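Local atomic coordinates of putative monooxygenase Rv0793 (Mycobacterium tuberculosis, PDB entry 1Y0H), a protein that is a putative monooxygenase that might take part in antibiotic biosynthesis or scavenge reactive oxygen species, and that forms a homodimer. Residues A[7-18]-A[83-94]. Residues are numbered along the deposited sequence; the frame is centred on the assembly and turned at random. Where two conformers were deposited one is given.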
ATOM      1  N   ALA A   7       6.409  -3.641  -5.519  1.00 13.04           N
ATOM      2  CA  ALA A   7       6.072  -2.680  -4.473  1.00 12.33           C
ATOM      3  C   ALA A   7       6.190  -3.340  -3.094  1.00 12.47           C
ATOM      4  O   ALA A   7       6.233  -4.552  -2.973  1.00 13.04           O
ATOM      5  CB  ALA A   7       4.666  -2.089  -4.690  1.00 12.96           C
ATOM      6  N   VAL A   8       6.240  -2.525  -2.047  1.00 11.58           N
ATOM      7  CA  VAL A   8       6.301  -3.037  -0.689  1.00 12.52           C
ATOM      8  C   VAL A   8       5.390  -2.171   0.159  1.00 12.14           C
ATOM      9  O   VAL A   8       5.372  -0.939   0.009  1.00 12.64           O
ATOM     10  CB  VAL A   8       7.740  -2.949  -0.097  1.00 12.47           C
ATOM     11  CG1 VAL A   8       7.794  -3.518   1.322  1.00 13.98           C
ATOM     12  CG2 VAL A   8       8.740  -3.664  -0.990  1.00 12.90           C
ATOM     13  N   ILE A   9       4.602  -2.821   1.010  1.00 12.17           N
ATOM     14  CA  ILE A   9       3.886  -2.111   2.065  1.00 12.97           C
ATOM     15  C   ILE A   9       4.556  -2.509   3.366  1.00 11.77           C
ATOM     16  O   ILE A   9       4.729  -3.692   3.640  1.00 12.47           O
ATOM     17  CB  ILE A   9       2.389  -2.499   2.124  1.00 13.51           C
ATOM     18  CG1 ILE A   9       1.685  -2.090   0.842  1.00 15.04           C
ATOM     19  CG2 ILE A   9       1.688  -1.836   3.347  1.00 13.94           C
ATOM     20  CD1 ILE A   9       0.273  -2.699   0.691  1.00 15.88           C
ATOM     21  N   ALA A  10       4.915  -1.516   4.173  1.00 10.78           N
ATOM     22  CA  ALA A  10       5.481  -1.787   5.496  1.00 10.96           C
ATOM     23  C   ALA A  10       4.638  -1.036   6.505  1.00 11.20           C
ATOM     24  O   ALA A  10       4.474   0.190   6.398  1.00 12.15           O
ATOM     25  CB  ALA A  10       6.928  -1.335   5.570  1.00 11.51           C
ATOM     26  N   ARG A  11       4.127  -1.773   7.483  1.00 11.99           N
ATOM     27  CA  ARG A  11       3.257  -1.207   8.528  1.00 12.10           C
ATOM     28  C   ARG A  11       3.962  -1.241   9.869  1.00 11.77           C
ATOM     29  O   ARG A  11       4.513  -2.282  10.264  1.00 12.61           O
ATOM     30  CB  ARG A  11       1.937  -1.983   8.611  1.00 13.09           C
ATOM     31  CG  ARG A  11       1.285  -2.199   7.263  1.00 17.15           C
ATOM     32  CD  ARG A  11      -0.126  -2.762   7.389  0.65 20.95           C
ATOM     33  NE  ARG A  11      -1.090  -1.711   7.065  0.65 22.42           N
ATOM     34  CZ  ARG A  11      -1.938  -1.736   6.040  0.65 24.10           C
ATOM     35  NH1 ARG A  11      -2.733  -0.703   5.842  0.65 24.59           N
ATOM     36  NH2 ARG A  11      -2.018  -2.784   5.221  0.65 22.71           N
ATOM     37  N   PHE A  12       3.934  -0.099  10.567  1.00 10.82           N
ATOM     38  CA  PHE A  12       4.637   0.063  11.847  1.00 11.08           C
ATOM     39  C   PHE A  12       3.647   0.432  12.927  1.00 11.34           C
ATOM     40  O   PHE A  12       2.859   1.362  12.751  1.00 11.17           O
ATOM     41  CB  PHE A  12       5.685   1.172  11.769  1.00 11.19           C
ATOM     42  CG  PHE A  12       6.653   1.020  10.633  1.00 10.65           C
ATOM     43  CD1 PHE A  12       6.305   1.432   9.345  1.00 11.12           C
ATOM     44  CD2 PHE A  12       7.913   0.475  10.856  1.00 10.42           C
ATOM     45  CE1 PHE A  12       7.213   1.272   8.285  1.00 12.48           C
ATOM     46  CE2 PHE A  12       8.826   0.333   9.814  1.00 13.17           C
ATOM     47  CZ  PHE A  12       8.474   0.725   8.531  1.00 12.82           C
ATOM     48  N   MET A  13       3.711  -0.278  14.050  1.00 11.74           N
ATOM     49  CA  MET A  13       2.807  -0.014  15.156  1.00 12.34           C
ATOM     50  C   MET A  13       3.626   0.426  16.377  1.00 12.16           C
ATOM     51  O   MET A  13       4.005  -0.392  17.217  1.00 13.01           O
ATOM     52  CB  MET A  13       1.913  -1.238  15.429  1.00 13.84           C
ATOM     53  CG  MET A  13       0.926  -1.573  14.306  1.00 14.24           C
ATOM     54  SD  MET A  13       1.707  -2.359  12.849  1.00 16.14           S
ATOM     55  CE  MET A  13       0.287  -3.059  11.991  1.00 18.52           C
ATOM     56  N   PRO A  14       3.940   1.732  16.464  1.00 11.85           N
ATOM     57  CA  PRO A  14       4.789   2.194  17.555  1.00 11.61           C
ATOM     58  C   PRO A  14       4.105   2.135  18.899  1.00 11.50           C
ATOM     59  O   PRO A  14       2.876   2.218  18.984  1.00 11.47           O
ATOM     60  CB  PRO A  14       5.068   3.661  17.199  1.00 11.58           C
ATOM     61  CG  PRO A  14       3.918   4.076  16.367  1.00 11.45           C
ATOM     62  CD  PRO A  14       3.549   2.838  15.567  1.00 11.61           C
ATOM     63  N   ARG A  15       4.901   1.993  19.950  1.00 11.52           N
ATOM     64  CA  ARG A  15       4.404   2.314  21.272  1.00 10.94           C
ATOM     65  C   ARG A  15       4.079   3.802  21.261  1.00 11.10           C
ATOM     66  O   ARG A  15       4.768   4.575  20.587  1.00 10.51           O
ATOM     67  CB  ARG A  15       5.453   2.040  22.341  1.00 11.62           C
ATOM     68  CG  ARG A  15       5.926   0.604  22.441  1.00 12.38           C
ATOM     69  CD  ARG A  15       6.651   0.403  23.772  1.00 12.41           C
ATOM     70  NE  ARG A  15       7.563   1.516  24.044  1.00 12.87           N
ATOM     71  CZ  ARG A  15       8.825   1.565  23.626  1.00 13.23           C
ATOM     72  NH1 ARG A  15       9.334   0.553  22.941  1.00 13.84           N
ATOM     73  NH2 ARG A  15       9.572   2.628  23.890  1.00 13.20           N
ATOM     74  N   PRO A  16       3.035   4.210  22.009  1.00 11.51           N
ATOM     75  CA  PRO A  16       2.688   5.632  22.073  1.00 11.84           C
ATOM     76  C   PRO A  16       3.882   6.523  22.395  1.00 12.15           C
ATOM     77  O   PRO A  16       4.069   7.559  21.738  1.00 12.52           O
ATOM     78  CB  PRO A  16       1.622   5.686  23.179  1.00 12.10           C
ATOM     79  CG  PRO A  16       0.955   4.325  23.093  1.00 12.35           C
ATOM     80  CD  PRO A  16       2.102   3.379  22.792  1.00 12.04           C
ATOM     81  N   ASP A  17       4.705   6.114  23.362  1.00 12.02           N
ATOM     82  CA  ASP A  17       5.853   6.936  23.769  1.00 12.36           C
ATOM     83  C   ASP A  17       6.939   6.989  22.705  1.00 11.51           C
ATOM     84  O   ASP A  17       7.805   7.859  22.748  1.00 11.61           O
ATOM     85  CB  ASP A  17       6.453   6.451  25.093  1.00 12.68           C
ATOM     86  CG  ASP A  17       7.170   5.114  24.963  1.00 14.80           C
ATOM     87  OD1 ASP A  17       6.492   4.064  24.937  1.00 16.79           O
ATOM     88  OD2 ASP A  17       8.421   5.113  24.907  1.00 18.11           O
ATOM     89  N   ALA A  18       6.891   6.059  21.758  1.00 10.43           N
ATOM     90  CA  ALA A  18       7.938   5.949  20.745  1.00 10.09           C
ATOM     91  C   ALA A  18       7.530   6.531  19.400  1.00 10.36           C
ATOM     92  O   ALA A  18       8.302   6.467  18.454  1.00 10.06           O
ATOM     93  CB  ALA A  18       8.328   4.479  20.559  1.00  9.70           C
ATOM     94  N   GLU A  83      12.749  -1.927  18.388  1.00 11.81           N
ATOM     95  CA  GLU A  83      12.774  -1.459  19.765  1.00 12.39           C
ATOM     96  C   GLU A  83      11.747  -0.353  20.033  1.00 11.46           C
ATOM     97  O   GLU A  83      11.510   0.003  21.191  1.00 11.79           O
ATOM     98  CB  GLU A  83      14.187  -0.980  20.093  1.00 13.00           C
ATOM     99  CG  GLU A  83      15.258  -2.104  20.131  1.00 15.66           C
ATOM    100  CD  GLU A  83      15.580  -2.788  18.781  1.00 18.68           C
ATOM    101  OE1 GLU A  83      15.307  -2.231  17.691  1.00 19.96           O
ATOM    102  OE2 GLU A  83      16.134  -3.917  18.816  1.00 20.64           O
ATOM    103  N   LEU A  84      11.152   0.191  18.966  1.00 11.06           N
ATOM    104  CA  LEU A  84      10.161   1.267  19.088  1.00 10.82           C
ATOM    105  C   LEU A  84       8.722   0.771  18.973  1.00 11.03           C
ATOM    106  O   LEU A  84       7.778   1.542  19.165  1.00 10.89           O
ATOM    107  CB  LEU A  84      10.408   2.331  18.002  1.00 10.29           C
ATOM    108  CG  LEU A  84      11.823   2.926  17.983  1.00 10.08           C
ATOM    109  CD1 LEU A  84      11.964   3.887  16.838  1.00 11.77           C
ATOM    110  CD2 LEU A  84      12.061   3.660  19.294  1.00 11.20           C
ATOM    111  N   LEU A  85       8.559  -0.513  18.658  1.00 10.64           N
ATOM    112  CA  LEU A  85       7.259  -1.032  18.220  1.00 10.95           C
ATOM    113  C   LEU A  85       6.630  -2.002  19.200  1.00 10.36           C
ATOM    114  O   LEU A  85       7.306  -2.578  20.050  1.00 11.06           O
ATOM    115  CB  LEU A  85       7.408  -1.717  16.862  1.00 11.09           C
ATOM    116  CG  LEU A  85       8.178  -0.951  15.785  1.00 11.37           C
ATOM    117  CD1 LEU A  85       8.406  -1.826  14.570  1.00 14.48           C
ATOM    118  CD2 LEU A  85       7.458   0.357  15.412  1.00 11.42           C
ATOM    119  N   THR A  86       5.319  -2.155  19.080  1.00 10.44           N
ATOM    120  CA  THR A  86       4.564  -3.110  19.892  1.00 11.07           C
ATOM    121  C   THR A  86       4.627  -4.503  19.290  1.00 11.73           C
ATOM    122  O   THR A  86       4.241  -5.477  19.928  1.00 11.60           O
ATOM    123  CB  THR A  86       3.080  -2.747  19.990  1.00 10.68           C
ATOM    124  OG1 THR A  86       2.507  -2.695  18.672  1.00 12.80           O
ATOM    125  CG2 THR A  86       2.880  -1.415  20.702  1.00 11.44           C
ATOM    126  N   ARG A  87       5.086  -4.575  18.045  1.00 11.78           N
ATOM    127  CA  ARG A  87       5.158  -5.829  17.305  1.00 12.68           C
ATOM    128  C   ARG A  87       6.092  -5.579  16.125  1.00 12.71           C
ATOM    129  O   ARG A  87       6.315  -4.428  15.756  1.00 12.60           O
ATOM    130  CB  ARG A  87       3.766  -6.215  16.806  1.00 13.71           C
ATOM    131  CG  ARG A  87       3.096  -5.069  16.050  1.00 16.20           C
ATOM    132  CD  ARG A  87       1.661  -5.355  15.719  1.00 21.21           C
ATOM    133  NE  ARG A  87       1.565  -6.179  14.535  1.00 25.49           N
ATOM    134  CZ  ARG A  87       0.428  -6.655  14.040  1.00 27.16           C
ATOM    135  NH1 ARG A  87      -0.731  -6.389  14.639  1.00 27.73           N
ATOM    136  NH2 ARG A  87       0.457  -7.402  12.948  1.00 26.37           N
ATOM    137  N   PRO A  88       6.647  -6.648  15.522  1.00 12.91           N
ATOM    138  CA  PRO A  88       7.557  -6.415  14.395  1.00 12.98           C
ATOM    139  C   PRO A  88       6.873  -5.696  13.232  1.00 12.46           C
ATOM    140  O   PRO A  88       5.639  -5.770  13.079  1.00 12.66           O
ATOM    141  CB  PRO A  88       7.944  -7.832  13.948  1.00 13.56           C
ATOM    142  CG  PRO A  88       6.894  -8.744  14.554  1.00 14.75           C
ATOM    143  CD  PRO A  88       6.459  -8.079  15.822  1.00 12.89           C
ATOM    144  N   VAL A  89       7.683  -5.042  12.406  1.00 12.14           N
ATOM    145  CA  VAL A  89       7.190  -4.394  11.181  1.00 13.09           C
ATOM    146  C   VAL A  89       6.481  -5.456  10.350  1.00 13.21           C
ATOM    147  O   VAL A  89       6.980  -6.578  10.192  1.00 13.94           O
ATOM    148  CB  VAL A  89       8.333  -3.758  10.339  1.00 13.62           C
ATOM    149  CG1 VAL A  89       7.774  -3.010   9.122  1.00 13.45           C
ATOM    150  CG2 VAL A  89       9.157  -2.787  11.178  1.00 14.52           C
ATOM    151  N   ALA A  90       5.306  -5.098   9.844  1.00 12.82           N
ATOM    152  CA  ALA A  90       4.533  -5.980   8.990  1.00 13.70           C
ATOM    153  C   ALA A  90       4.808  -5.600   7.544  1.00 13.81           C
ATOM    154  O   ALA A  90       4.405  -4.525   7.089  1.00 14.57           O
ATOM    155  CB  ALA A  90       3.060  -5.867   9.316  1.00 14.05           C
ATOM    156  N   VAL A  91       5.505  -6.486   6.837  1.00 14.00           N
ATOM    157  CA  VAL A  91       6.009  -6.188   5.496  1.00 14.36           C
ATOM    158  C   VAL A  91       5.379  -7.113   4.476  1.00 14.76           C
ATOM    159  O   VAL A  91       5.414  -8.330   4.634  1.00 15.28           O
ATOM    160  CB  VAL A  91       7.558  -6.330   5.419  1.00 14.90           C
ATOM    161  CG1 VAL A  91       8.065  -6.160   3.990  1.00 16.26           C
ATOM    162  CG2 VAL A  91       8.239  -5.335   6.344  1.00 15.74           C
ATOM    163  N   THR A  92       4.810  -6.522   3.430  1.00 14.36           N
ATOM    164  CA  THR A  92       4.283  -7.293   2.311  1.00 15.39           C
ATOM    165  C   THR A  92       4.940  -6.876   1.021  1.00 14.55           C
ATOM    166  O   THR A  92       4.941  -5.701   0.665  1.00 14.38           O
ATOM    167  CB  THR A  92       2.758  -7.121   2.196  1.00 15.32           C
ATOM    168  OG1 THR A  92       2.156  -7.466   3.449  1.00 18.93           O
ATOM    169  CG2 THR A  92       2.190  -8.019   1.099  1.00 17.75           C
ATOM    170  N   VAL A  93       5.508  -7.851   0.314  1.00 13.91           N
ATOM    171  CA  VAL A  93       6.051  -7.572  -1.014  1.00 14.53           C
ATOM    172  C   VAL A  93       4.969  -7.844  -2.046  1.00 14.85           C
ATOM    173  O   VAL A  93       4.270  -8.858  -1.956  1.00 15.01           O
ATOM    174  CB  VAL A  93       7.334  -8.387  -1.283  1.00 15.03           C
ATOM    175  CG1 VAL A  93       7.840  -8.183  -2.723  1.00 15.84           C
ATOM    176  CG2 VAL A  93       8.407  -8.015  -0.255  1.00 15.68           C
ATOM    177  N   LEU A  94       4.838  -6.931  -3.010  1.00 14.77           N
ATOM    178  CA  LEU A  94       3.740  -6.943  -3.972  1.00 15.66           C
ATOM    179  C   LEU A  94       4.207  -6.992  -5.421  1.00 16.06           C
ATOM    180  O   LEU A  94       5.147  -6.292  -5.806  1.00 17.08           O
ATOM    181  CB  LEU A  94       2.856  -5.712  -3.779  1.00 15.73           C
ATOM    182  CG  LEU A  94       2.238  -5.467  -2.396  1.00 15.92           C
ATOM    183  CD1 LEU A  94       1.629  -4.068  -2.363  1.00 16.00           C
ATOM    184  CD2 LEU A  94       1.182  -6.516  -2.087  1.00 16.53           C
TER
HETATM  185  O   HOH W   1       5.007  -2.778  13.795  1.00 14.01           O
HETATM  186  O   HOH W   2       8.536  -2.171  22.481  1.00 19.26           O
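Arg15 reaches back to the 83-94 segment with its guanidinium: NH1 donates to Glu83 O (2.8 Å), which lies near the guanidinium plane, and also to a water that bridges to Leu85 O. Asp17 takes the NE and NH2 side of the same group in a side-on salt bridge, which fixes its rotation, while Arg15 N hydrogen-bonds to Leu84 O. Met13 O is gripped twice by Thr86, by the backbone N almost head-on (2.9 Å) and by OG1 from a tilted approach (3.1 Å); chi1 of 58° sets OG1 between its own backbone N and carbonyl carbon, beside the N that binds the same oxygen. A second water joins Met13 N to Arg87 O where the register slips by two residues. Beyond it, strands 7-12 and 90-94 run antiparallel, tied by paired backbone bonds at Ala7-Leu94, Ile9-Thr92 and Arg11-Ala90. Val89 sets CG1 over one face of the Phe12 ring, 3.9 Å from its centroid, a CH-pi contact offset toward the rim, and CG2 against CE2; Tyr77 and Leu22 and Leu26 of helix 19-35 also touch the ring. Met13 CE sits over the centre of the Arg87 guanidinium, 4.1 Å above its plane. On the face of Ile9 and Leu94, CD1 meets CD1 at 3.6 Å, next to Ile9 and Tyr45 of the second subunit. Backbone bonds thus join a central strand of the ferredoxin-like sheet to the one outermost within this chain, and through Leu94 the sheet runs on into the second subunit; Thr86, Arg15 and two waters join the loops beyond.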